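Local coordinates for protein putative N-acetylmuramoyl-L-alanine amidase (PDB 3CZX) that probably hydrolyses the link between N-acetylmuramoyl residues and L-amino acid residues in cell-wall glycopeptides, as a zinc-dependent amidase, at residues E26-L29 with A30-M33; I36-S39 with I40-D44; S132-A135 with Y136-G140; W115-R118 with G119-F123. One frame throughout, in Å; residues are numbered along the deposited sequence.

Contact 1 (E26-L29 with A30-M33); sequences EADL and AQDM. With ZN (zinc ion), chain E.
Glu-26 is tied to Ala-30 by its backbone while its carboxylate holds the zinc ion, so the first turn of helix 26-45 is anchored directly to the metal. OE2 is the metal-binding oxygen at 2.1 Å from the zinc, and OE1 stays at 3.2 Å, so the carboxylate binds in a monodentate manner. The stretched side chain (chi1 -180°, chi2 172°) carries the carboxylate away from the helix to reach the ion, where His-12, His-78 and two waters complete the site. Backbone N-H groups of Thr-79 and Ala-19 also bond to OE2 and OE1, and probably fix how the carboxylate is turned.

The turn itself is regular. Ala-30 N reaches Glu-26 O at 2.8 Å, and the amides of Gln-31, Asp-32 and Met-33 repeat the pattern on the next three carbonyls. Water 1 lies 2.8 Å from Asp-28 O and bridges it to Asp-32 OD1, linking a main-chain acceptor to a carboxylate one turn on. Asp-32 OD2 makes salt bridges with Lys-162 of its own chain and of the second subunit, and OD1 a hydrogen bond with Trp-163 NE1 of the second subunit. On the inner side, selenomethionine Met-33 bends at chi3 (-99°), bringing CE to 4.2 Å from Leu-29 CB. These two side chains pack against helix 152-177, Leu-29 on Leu-155 and both on Phe-158.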
# COMPACT_ATOMS: atom_id res chain seq x y z
N GLU A 26 8.48 7.40 7.98
CA GLU A 26 7.70 8.45 7.30
C GLU A 26 7.74 8.31 5.79
O GLU A 26 6.72 8.43 5.11
CB GLU A 26 8.17 9.84 7.73
CG GLU A 26 7.38 11.00 7.05
CD GLU A 26 7.70 12.35 7.60
OE1 GLU A 26 8.56 12.44 8.50
OE2 GLU A 26 7.06 13.34 7.13
N ALA A 27 8.91 8.06 5.24
CA ALA A 27 9.08 7.98 3.79
C ALA A 27 8.17 6.91 3.20
O ALA A 27 7.64 7.06 2.08
CB ALA A 27 10.51 7.69 3.43
N ASP A 28 8.01 5.81 3.94
CA ASP A 28 7.27 4.65 3.45
C ASP A 28 5.80 4.94 3.58
O ASP A 28 5.02 4.56 2.69
CB ASP A 28 7.66 3.41 4.27
CG ASP A 28 9.14 3.04 4.13
OD1 ASP A 28 9.78 3.45 3.13
OD2 ASP A 28 9.65 2.34 5.03
N LEU A 29 5.39 5.53 4.71
CA LEU A 29 3.97 5.88 4.92
C LEU A 29 3.53 6.93 3.89
O LEU A 29 2.38 6.88 3.36
CB LEU A 29 3.73 6.37 6.36
CG LEU A 29 4.05 5.38 7.48
CD1 LEU A 29 4.09 6.03 8.90
CD2 LEU A 29 3.07 4.23 7.43
N ALA A 30 4.41 7.88 3.58
CA ALA A 30 4.11 8.94 2.61
C ALA A 30 3.98 8.36 1.19
O ALA A 30 3.07 8.75 0.43
CB ALA A 30 5.17 10.05 2.70
N GLN A 31 4.88 7.46 0.80
CA GLN A 31 4.80 6.71 -0.44
C GLN A 31 3.43 6.01 -0.54
O GLN A 31 2.78 6.10 -1.57
CB GLN A 31 5.96 5.71 -0.54
CG GLN A 31 5.84 4.69 -1.62
CD GLN A 31 7.00 3.72 -1.64
OE1 GLN A 31 7.53 3.40 -0.58
NE2 GLN A 31 7.41 3.28 -2.83
N ASP A 32 3.01 5.33 0.52
CA ASP A 32 1.74 4.61 0.48
C ASP A 32 0.61 5.61 0.27
O ASP A 32 -0.30 5.38 -0.54
CB ASP A 32 1.44 3.86 1.78
CG ASP A 32 2.16 2.52 1.87
OD1 ASP A 32 2.75 2.10 0.85
OD2 ASP A 32 2.13 1.94 2.99
N MSE A 33 0.61 6.71 1.05
CA MSE A 33 -0.48 7.68 0.90
C MSE A 33 -0.56 8.23 -0.51
O MSE A 33 -1.67 8.28 -1.08
CB MSE A 33 -0.35 8.82 1.91
CG MSE A 33 -0.60 8.38 3.30
SE MSE A 33 -0.62 9.81 4.65
CE MSE A 33 1.21 9.58 5.32
ZN ZN E . 8.09 15.20 6.87
O HOH W 1 5.55 2.15 1.27
O HOH W 2 9.32 17.11 7.22
O HOH W 3 6.81 16.21 8.35

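Contact 2 (I36-S39 with I40-D44)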
# COMPACT_ATOMS: atom_id res chain seq x y z
N ILE A 36 -1.67 5.35 -3.11
CA ILE A 36 -3.05 4.86 -2.94
C ILE A 36 -4.01 5.95 -3.37
O ILE A 36 -4.98 5.72 -4.11
CB ILE A 36 -3.34 4.38 -1.55
CG1 ILE A 36 -2.42 3.18 -1.22
CG2 ILE A 36 -4.78 3.99 -1.39
CD1 ILE A 36 -2.48 2.80 0.24
N VAL A 37 -3.81 7.18 -2.89
CA VAL A 37 -4.71 8.24 -3.29
C VAL A 37 -4.66 8.45 -4.79
O VAL A 37 -5.70 8.66 -5.40
CB VAL A 37 -4.41 9.54 -2.51
CG1 VAL A 37 -5.28 10.72 -3.02
CG2 VAL A 37 -4.65 9.36 -1.04
N ALA A 38 -3.47 8.41 -5.37
CA ALA A 38 -3.30 8.61 -6.83
C ALA A 38 -4.05 7.52 -7.59
O ALA A 38 -4.79 7.80 -8.56
CB ALA A 38 -1.83 8.60 -7.19
N SER A 39 -3.85 6.27 -7.16
CA SER A 39 -4.47 5.15 -7.87
C SER A 39 -6.01 5.22 -7.87
O SER A 39 -6.62 4.89 -8.89
CB SER A 39 -4.01 3.82 -7.28
OG SER A 39 -4.53 3.66 -5.99
N ILE A 40 -6.61 5.66 -6.78
CA ILE A 40 -8.06 5.77 -6.65
C ILE A 40 -8.58 6.93 -7.51
O ILE A 40 -9.62 6.82 -8.18
CB ILE A 40 -8.51 5.90 -5.18
CG1 ILE A 40 -8.17 4.60 -4.42
CG2 ILE A 40 -10.01 6.18 -5.08
CD1 ILE A 40 -8.43 4.60 -2.92
N LEU A 41 -7.87 8.05 -7.49
CA LEU A 41 -8.30 9.18 -8.32
C LEU A 41 -8.27 8.78 -9.80
O LEU A 41 -9.19 9.11 -10.55
CB LEU A 41 -7.43 10.41 -8.04
CG LEU A 41 -7.66 11.13 -6.70
CD1 LEU A 41 -6.56 12.10 -6.44
CD2 LEU A 41 -9.03 11.85 -6.63
N ARG A 42 -7.24 8.06 -10.20
CA ARG A 42 -7.14 7.55 -11.60
C ARG A 42 -8.17 6.45 -11.89
O ARG A 42 -8.96 6.58 -12.85
CB ARG A 42 -5.72 7.10 -11.87
CG ARG A 42 -4.75 8.20 -11.88
CD ARG A 42 -3.32 7.70 -11.77
NE ARG A 42 -2.33 8.70 -12.09
CZ ARG A 42 -1.05 8.66 -11.73
NH1 ARG A 42 -0.54 7.64 -11.02
NH2 ARG A 42 -0.23 9.63 -12.09
N ASN A 43 -8.21 5.39 -11.07
CA ASN A 43 -9.16 4.25 -11.30
C ASN A 43 -10.61 4.53 -11.18
O ASN A 43 -11.40 4.17 -12.08
CB ASN A 43 -8.89 3.10 -10.33
CG ASN A 43 -7.51 2.56 -10.46
OD1 ASN A 43 -6.83 2.79 -11.46
ND2 ASN A 43 -7.06 1.81 -9.43
N ASP A 44 -11.02 5.12 -10.06
CA ASP A 44 -12.44 5.28 -9.80
C ASP A 44 -13.02 6.48 -10.51
O ASP A 44 -14.23 6.50 -10.80
CB ASP A 44 -12.72 5.41 -8.29
CG ASP A 44 -12.48 4.14 -7.53
OD1 ASP A 44 -11.86 3.20 -8.08
OD2 ASP A 44 -12.94 4.09 -6.37
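Ile-36 to Asp-44 form the later part of helix 26-45, which covers strands 6-10 and 49-51 of the central mixed sheet and also packs on helix 152-177. Its main-chain bonds all join residues four apart: Ile-40 N to Ile-36 O, Leu-41 N to Val-37 O and Arg-42 N to Ala-38 O. The shortest of the series runs from Asn-43 N to Ser-39 O, at 2.7 Å.

The apolar contacts follow the same spacing. Ile-36 CG2 lies 4.0 Å from Ile-40 CD1, and Val-37 CG1 3.9 Å from Leu-41 CD1; in each pair the side chains run alongside each other in one direction. The second pair faces Leu-8, while Ile-36 and Ile-40 meet helix 152-177.

Polar side chains behave differently. Ser-39 turns OG between its own N and carbonyl carbon (chi1 68°) and donates to Ile-36 O at 2.8 Å; this oxygen therefore takes two donors, OG and Ile-40 N, on one face of its plane. Arg-42 extends past Ala-38, with NH1 4.2 Å from Ala-38 CB, and its NH2 bonds to Val-49 O. Asn-43 turns a face of its amide to Ser-39 O, which sits almost on the normal through Asn-43 CG at 2.9 Å, so ND2 does not bond to it.

Contact 3 (S132-A135 with Y136-G140)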
# COMPACT_ATOMS: atom_id res chain seq x y z
N SER A 132 10.46 21.15 7.12
CA SER A 132 11.48 20.85 6.09
C SER A 132 11.06 21.21 4.67
O SER A 132 11.90 21.54 3.82
CB SER A 132 11.91 19.36 6.15
OG SER A 132 10.97 18.48 5.56
N ARG A 133 9.76 21.16 4.40
CA ARG A 133 9.21 21.46 3.09
C ARG A 133 8.28 22.68 3.17
O ARG A 133 7.35 22.81 2.36
CB ARG A 133 8.46 20.25 2.53
CG ARG A 133 9.35 19.02 2.35
CD ARG A 133 10.19 19.14 1.10
NE ARG A 133 9.51 18.60 -0.06
CZ ARG A 133 10.06 18.40 -1.25
NH1 ARG A 133 11.32 18.76 -1.49
NH2 ARG A 133 9.35 17.86 -2.24
N LEU A 134 8.53 23.56 4.14
CA LEU A 134 7.80 24.84 4.21
C LEU A 134 7.82 25.55 2.87
O LEU A 134 6.81 26.16 2.47
CB LEU A 134 8.41 25.73 5.29
CG LEU A 134 7.70 27.04 5.64
CD1 LEU A 134 6.28 26.80 6.12
CD2 LEU A 134 8.51 27.75 6.73
N ALA A 135 8.94 25.45 2.14
CA ALA A 135 9.02 26.05 0.78
C ALA A 135 7.94 25.56 -0.19
O ALA A 135 7.46 26.33 -1.05
CB ALA A 135 10.41 25.81 0.17
N TYR A 136 7.55 24.29 -0.05
CA TYR A 136 6.46 23.68 -0.84
C TYR A 136 5.13 24.34 -0.50
O TYR A 136 4.35 24.69 -1.39
CB TYR A 136 6.40 22.18 -0.52
CG TYR A 136 5.51 21.28 -1.37
CD1 TYR A 136 6.06 20.44 -2.35
CD2 TYR A 136 4.14 21.19 -1.14
CE1 TYR A 136 5.26 19.58 -3.11
CE2 TYR A 136 3.34 20.38 -1.90
CZ TYR A 136 3.90 19.55 -2.87
OH TYR A 136 3.14 18.67 -3.61
N ALA A 137 4.89 24.53 0.79
CA ALA A 137 3.70 25.24 1.29
C ALA A 137 3.72 26.70 0.84
O ALA A 137 2.72 27.21 0.32
CB ALA A 137 3.60 25.13 2.83
N GLN A 138 4.86 27.37 1.02
CA GLN A 138 4.99 28.78 0.56
C GLN A 138 4.72 28.96 -0.92
O GLN A 138 4.15 29.99 -1.35
CB GLN A 138 6.36 29.34 0.95
CG GLN A 138 6.53 29.45 2.45
CD GLN A 138 7.94 29.80 2.88
OE1 GLN A 138 8.92 29.48 2.19
NE2 GLN A 138 8.05 30.43 4.05
N ALA A 139 5.10 27.96 -1.72
CA ALA A 139 4.90 28.01 -3.17
C ALA A 139 3.46 27.75 -3.59
O ALA A 139 3.17 27.79 -4.79
CB ALA A 139 5.84 27.04 -3.86
N GLY A 140 2.58 27.45 -2.63
CA GLY A 140 1.18 27.17 -2.92
C GLY A 140 0.80 25.69 -2.98
O GLY A 140 -0.30 25.33 -3.40
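Arg-133 caps the N-terminal end of the short helix 134-138, Tyr-136 sits in its first turn, and Gly-140 ends it in a Schellman motif. The carbonyl of Arg-133 serves two amides: Tyr-136 N at 2.8 Å, a bent bond (132° at the hydrogen) that comes from above the carbonyl plane, and Ala-137 N, a weak bond at 3.4 Å. Such a shared acceptor fits a tight first turn. The next bond, Gln-138 N to Leu-134 O, is straighter and measures 2.7 Å.

At the other end, Gly-140 N returns to Ala-137 O at 3.0 Å, one of the two bonds back into the last turn that define the motif. The positive phi of Gly-140 (99°) is its other mark, and the chain turns out of the helix toward strand 142-145.

Beyond the backbone, the Arg-133 side chain folds twice, at chi2 and chi3, and sets its guanidinium beside the Tyr-136 ring. The two planes differ by 27°, and Arg-133 NH2 approaches Tyr-136 CD1 at 4.2 Å in an oblique meeting. NE forms a salt bridge with Glu-76, and NH2 bonds to Met-59 O; the Arg-133 side chain also touches the zinc ligand His-78, which places it beside the metal site. Tyr-136 OH bonds to Thr-9 OG1 of strand 6-10.

The extended side chain of Gln-138 crosses that of Leu-134, with NE2 3.8 Å from Leu-134 CG and likewise from CD2.

Contact 4 (W115-R118 with G119-F123)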
# COMPACT_ATOMS: atom_id res chain seq x y z
N TRP A 115 -9.76 11.42 14.69
CA TRP A 115 -8.61 12.25 15.04
C TRP A 115 -9.04 13.72 15.10
O TRP A 115 -9.92 14.16 14.35
CB TRP A 115 -7.51 12.10 13.98
CG TRP A 115 -6.86 10.74 13.95
CD1 TRP A 115 -6.83 9.81 14.96
CD2 TRP A 115 -6.13 10.17 12.86
NE1 TRP A 115 -6.14 8.68 14.53
CE2 TRP A 115 -5.68 8.88 13.26
CE3 TRP A 115 -5.84 10.61 11.58
CZ2 TRP A 115 -4.95 8.04 12.41
CZ3 TRP A 115 -5.08 9.76 10.74
CH2 TRP A 115 -4.64 8.49 11.18
N LYS A 116 -8.35 14.45 15.96
CA LYS A 116 -8.64 15.87 16.17
C LYS A 116 -8.12 16.70 14.99
O LYS A 116 -7.01 16.48 14.56
CB LYS A 116 -7.94 16.31 17.46
CG LYS A 116 -8.31 17.73 17.91
CD LYS A 116 -7.30 18.31 18.87
CE LYS A 116 -7.61 19.80 19.16
NZ LYS A 116 -8.83 19.98 20.01
N LEU A 117 -8.92 17.65 14.51
CA LEU A 117 -8.47 18.67 13.55
C LEU A 117 -7.74 19.79 14.32
O LEU A 117 -8.35 20.46 15.18
CB LEU A 117 -9.66 19.27 12.80
CG LEU A 117 -10.36 18.42 11.76
CD1 LEU A 117 -11.69 19.06 11.36
CD2 LEU A 117 -9.38 18.25 10.60
N ARG A 118 -6.46 19.95 14.03
CA ARG A 118 -5.63 21.01 14.59
C ARG A 118 -5.81 22.27 13.73
O ARG A 118 -6.31 22.21 12.64
CB ARG A 118 -4.18 20.58 14.65
CG ARG A 118 -3.96 19.30 15.48
CD ARG A 118 -2.64 18.65 15.18
NE ARG A 118 -1.50 19.47 15.57
CZ ARG A 118 -0.88 19.41 16.75
NH1 ARG A 118 -1.26 18.58 17.69
NH2 ARG A 118 0.16 20.22 16.99
N GLY A 119 -5.37 23.42 14.23
CA GLY A 119 -5.53 24.66 13.47
C GLY A 119 -6.98 24.98 13.24
O GLY A 119 -7.83 24.67 14.07
N GLU A 120 -7.25 25.62 12.11
CA GLU A 120 -8.63 25.99 11.76
C GLU A 120 -9.22 24.87 10.95
O GLU A 120 -9.09 24.84 9.74
CB GLU A 120 -8.68 27.32 10.97
CG GLU A 120 -10.12 27.79 10.84
CD GLU A 120 -10.33 28.87 9.79
OE1 GLU A 120 -9.39 29.66 9.53
OE2 GLU A 120 -11.45 28.90 9.24
N ASP A 121 -9.86 23.93 11.63
CA ASP A 121 -10.46 22.76 10.98
C ASP A 121 -9.45 22.10 10.06
O ASP A 121 -9.79 21.66 8.95
CB ASP A 121 -11.77 23.13 10.25
CG ASP A 121 -12.84 23.68 11.17
OD1 ASP A 121 -12.90 23.25 12.34
OD2 ASP A 121 -13.64 24.53 10.72
N GLY A 122 -8.19 22.03 10.54
CA GLY A 122 -7.12 21.33 9.85
C GLY A 122 -6.12 22.19 9.10
O GLY A 122 -5.12 21.71 8.63
N PHE A 123 -6.40 23.48 8.99
CA PHE A 123 -5.50 24.40 8.26
C PHE A 123 -4.56 25.16 9.19
O PHE A 123 -5.01 25.71 10.19
CB PHE A 123 -6.34 25.47 7.53
CG PHE A 123 -5.50 26.60 6.97
CD1 PHE A 123 -4.68 26.40 5.85
CD2 PHE A 123 -5.52 27.89 7.53
CE1 PHE A 123 -3.91 27.41 5.32
CE2 PHE A 123 -4.74 28.90 6.98
CZ PHE A 123 -3.92 28.65 5.89
O HOH W 4 -10.34 22.84 14.40
O HOH W 5 -8.40 23.28 16.35
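Leu-117 stands over one face of the peptide group between Asp-121 and Gly-122. Its CG lies almost on the normal through Asp-121 C, 4.2 Å away, while CD2 is 3.8 Å from Asp-121 O and CB 3.9 Å from Gly-122 N. In Leu-117, chi1 of -72° brings CG over the peptide and chi2 of 167° spreads the methyls across it. From that same peptide, the N-H of Gly-122 is directed to Arg-118 O at 2.8 Å, but at only 128°, so the bond is weak.

This peptide is the middle one of a type I' beta turn, Glu-120 to Phe-123, in which Asp-121 and Gly-122 both have positive phi; the turn is pinned by Glu-120 N to Phe-123 O and Phe-123 N to Glu-120 O. The loop joins helix 99-113 to strand 123-125, with Leu-117 packed on Ala-110 of that helix.

Two waters link Leu-117 O to the second half of the loop. Water 5 bridges Leu-117 O and Gly-119 O, 2.7 Å from the latter; water 4 accepts from Asp-121 N at 3.0 Å and lies near Leu-117 O. The guanidinium of Arg-118 is held by Glu-91, a salt bridge through NE, and by Thr-88 O through NH1.

Overall arrangement
Along the chain the order is contact 1, contact 2, contact 4 and contact 3. Contacts 1 and 2 share helix 26-45, with centres about 16 Å apart: the first end reaches the zinc, the second lies over strands 6-10 and 49-51. Contact 3 is centred about 18 Å from contact 1. The zinc is held by His-12, Glu-26 and His-78 from separate parts of the chain, with the Arg-133 side chain nearby, about 6 Å from the ion. Contact 4 centres about 19 Å from contact 3 and 25 Å from contact 2, leading into strand 123-125 at the sheet edge opposite strand 49-51. Contacts 1 and 2 adjoin along the helix; no two of the four otherwise touch.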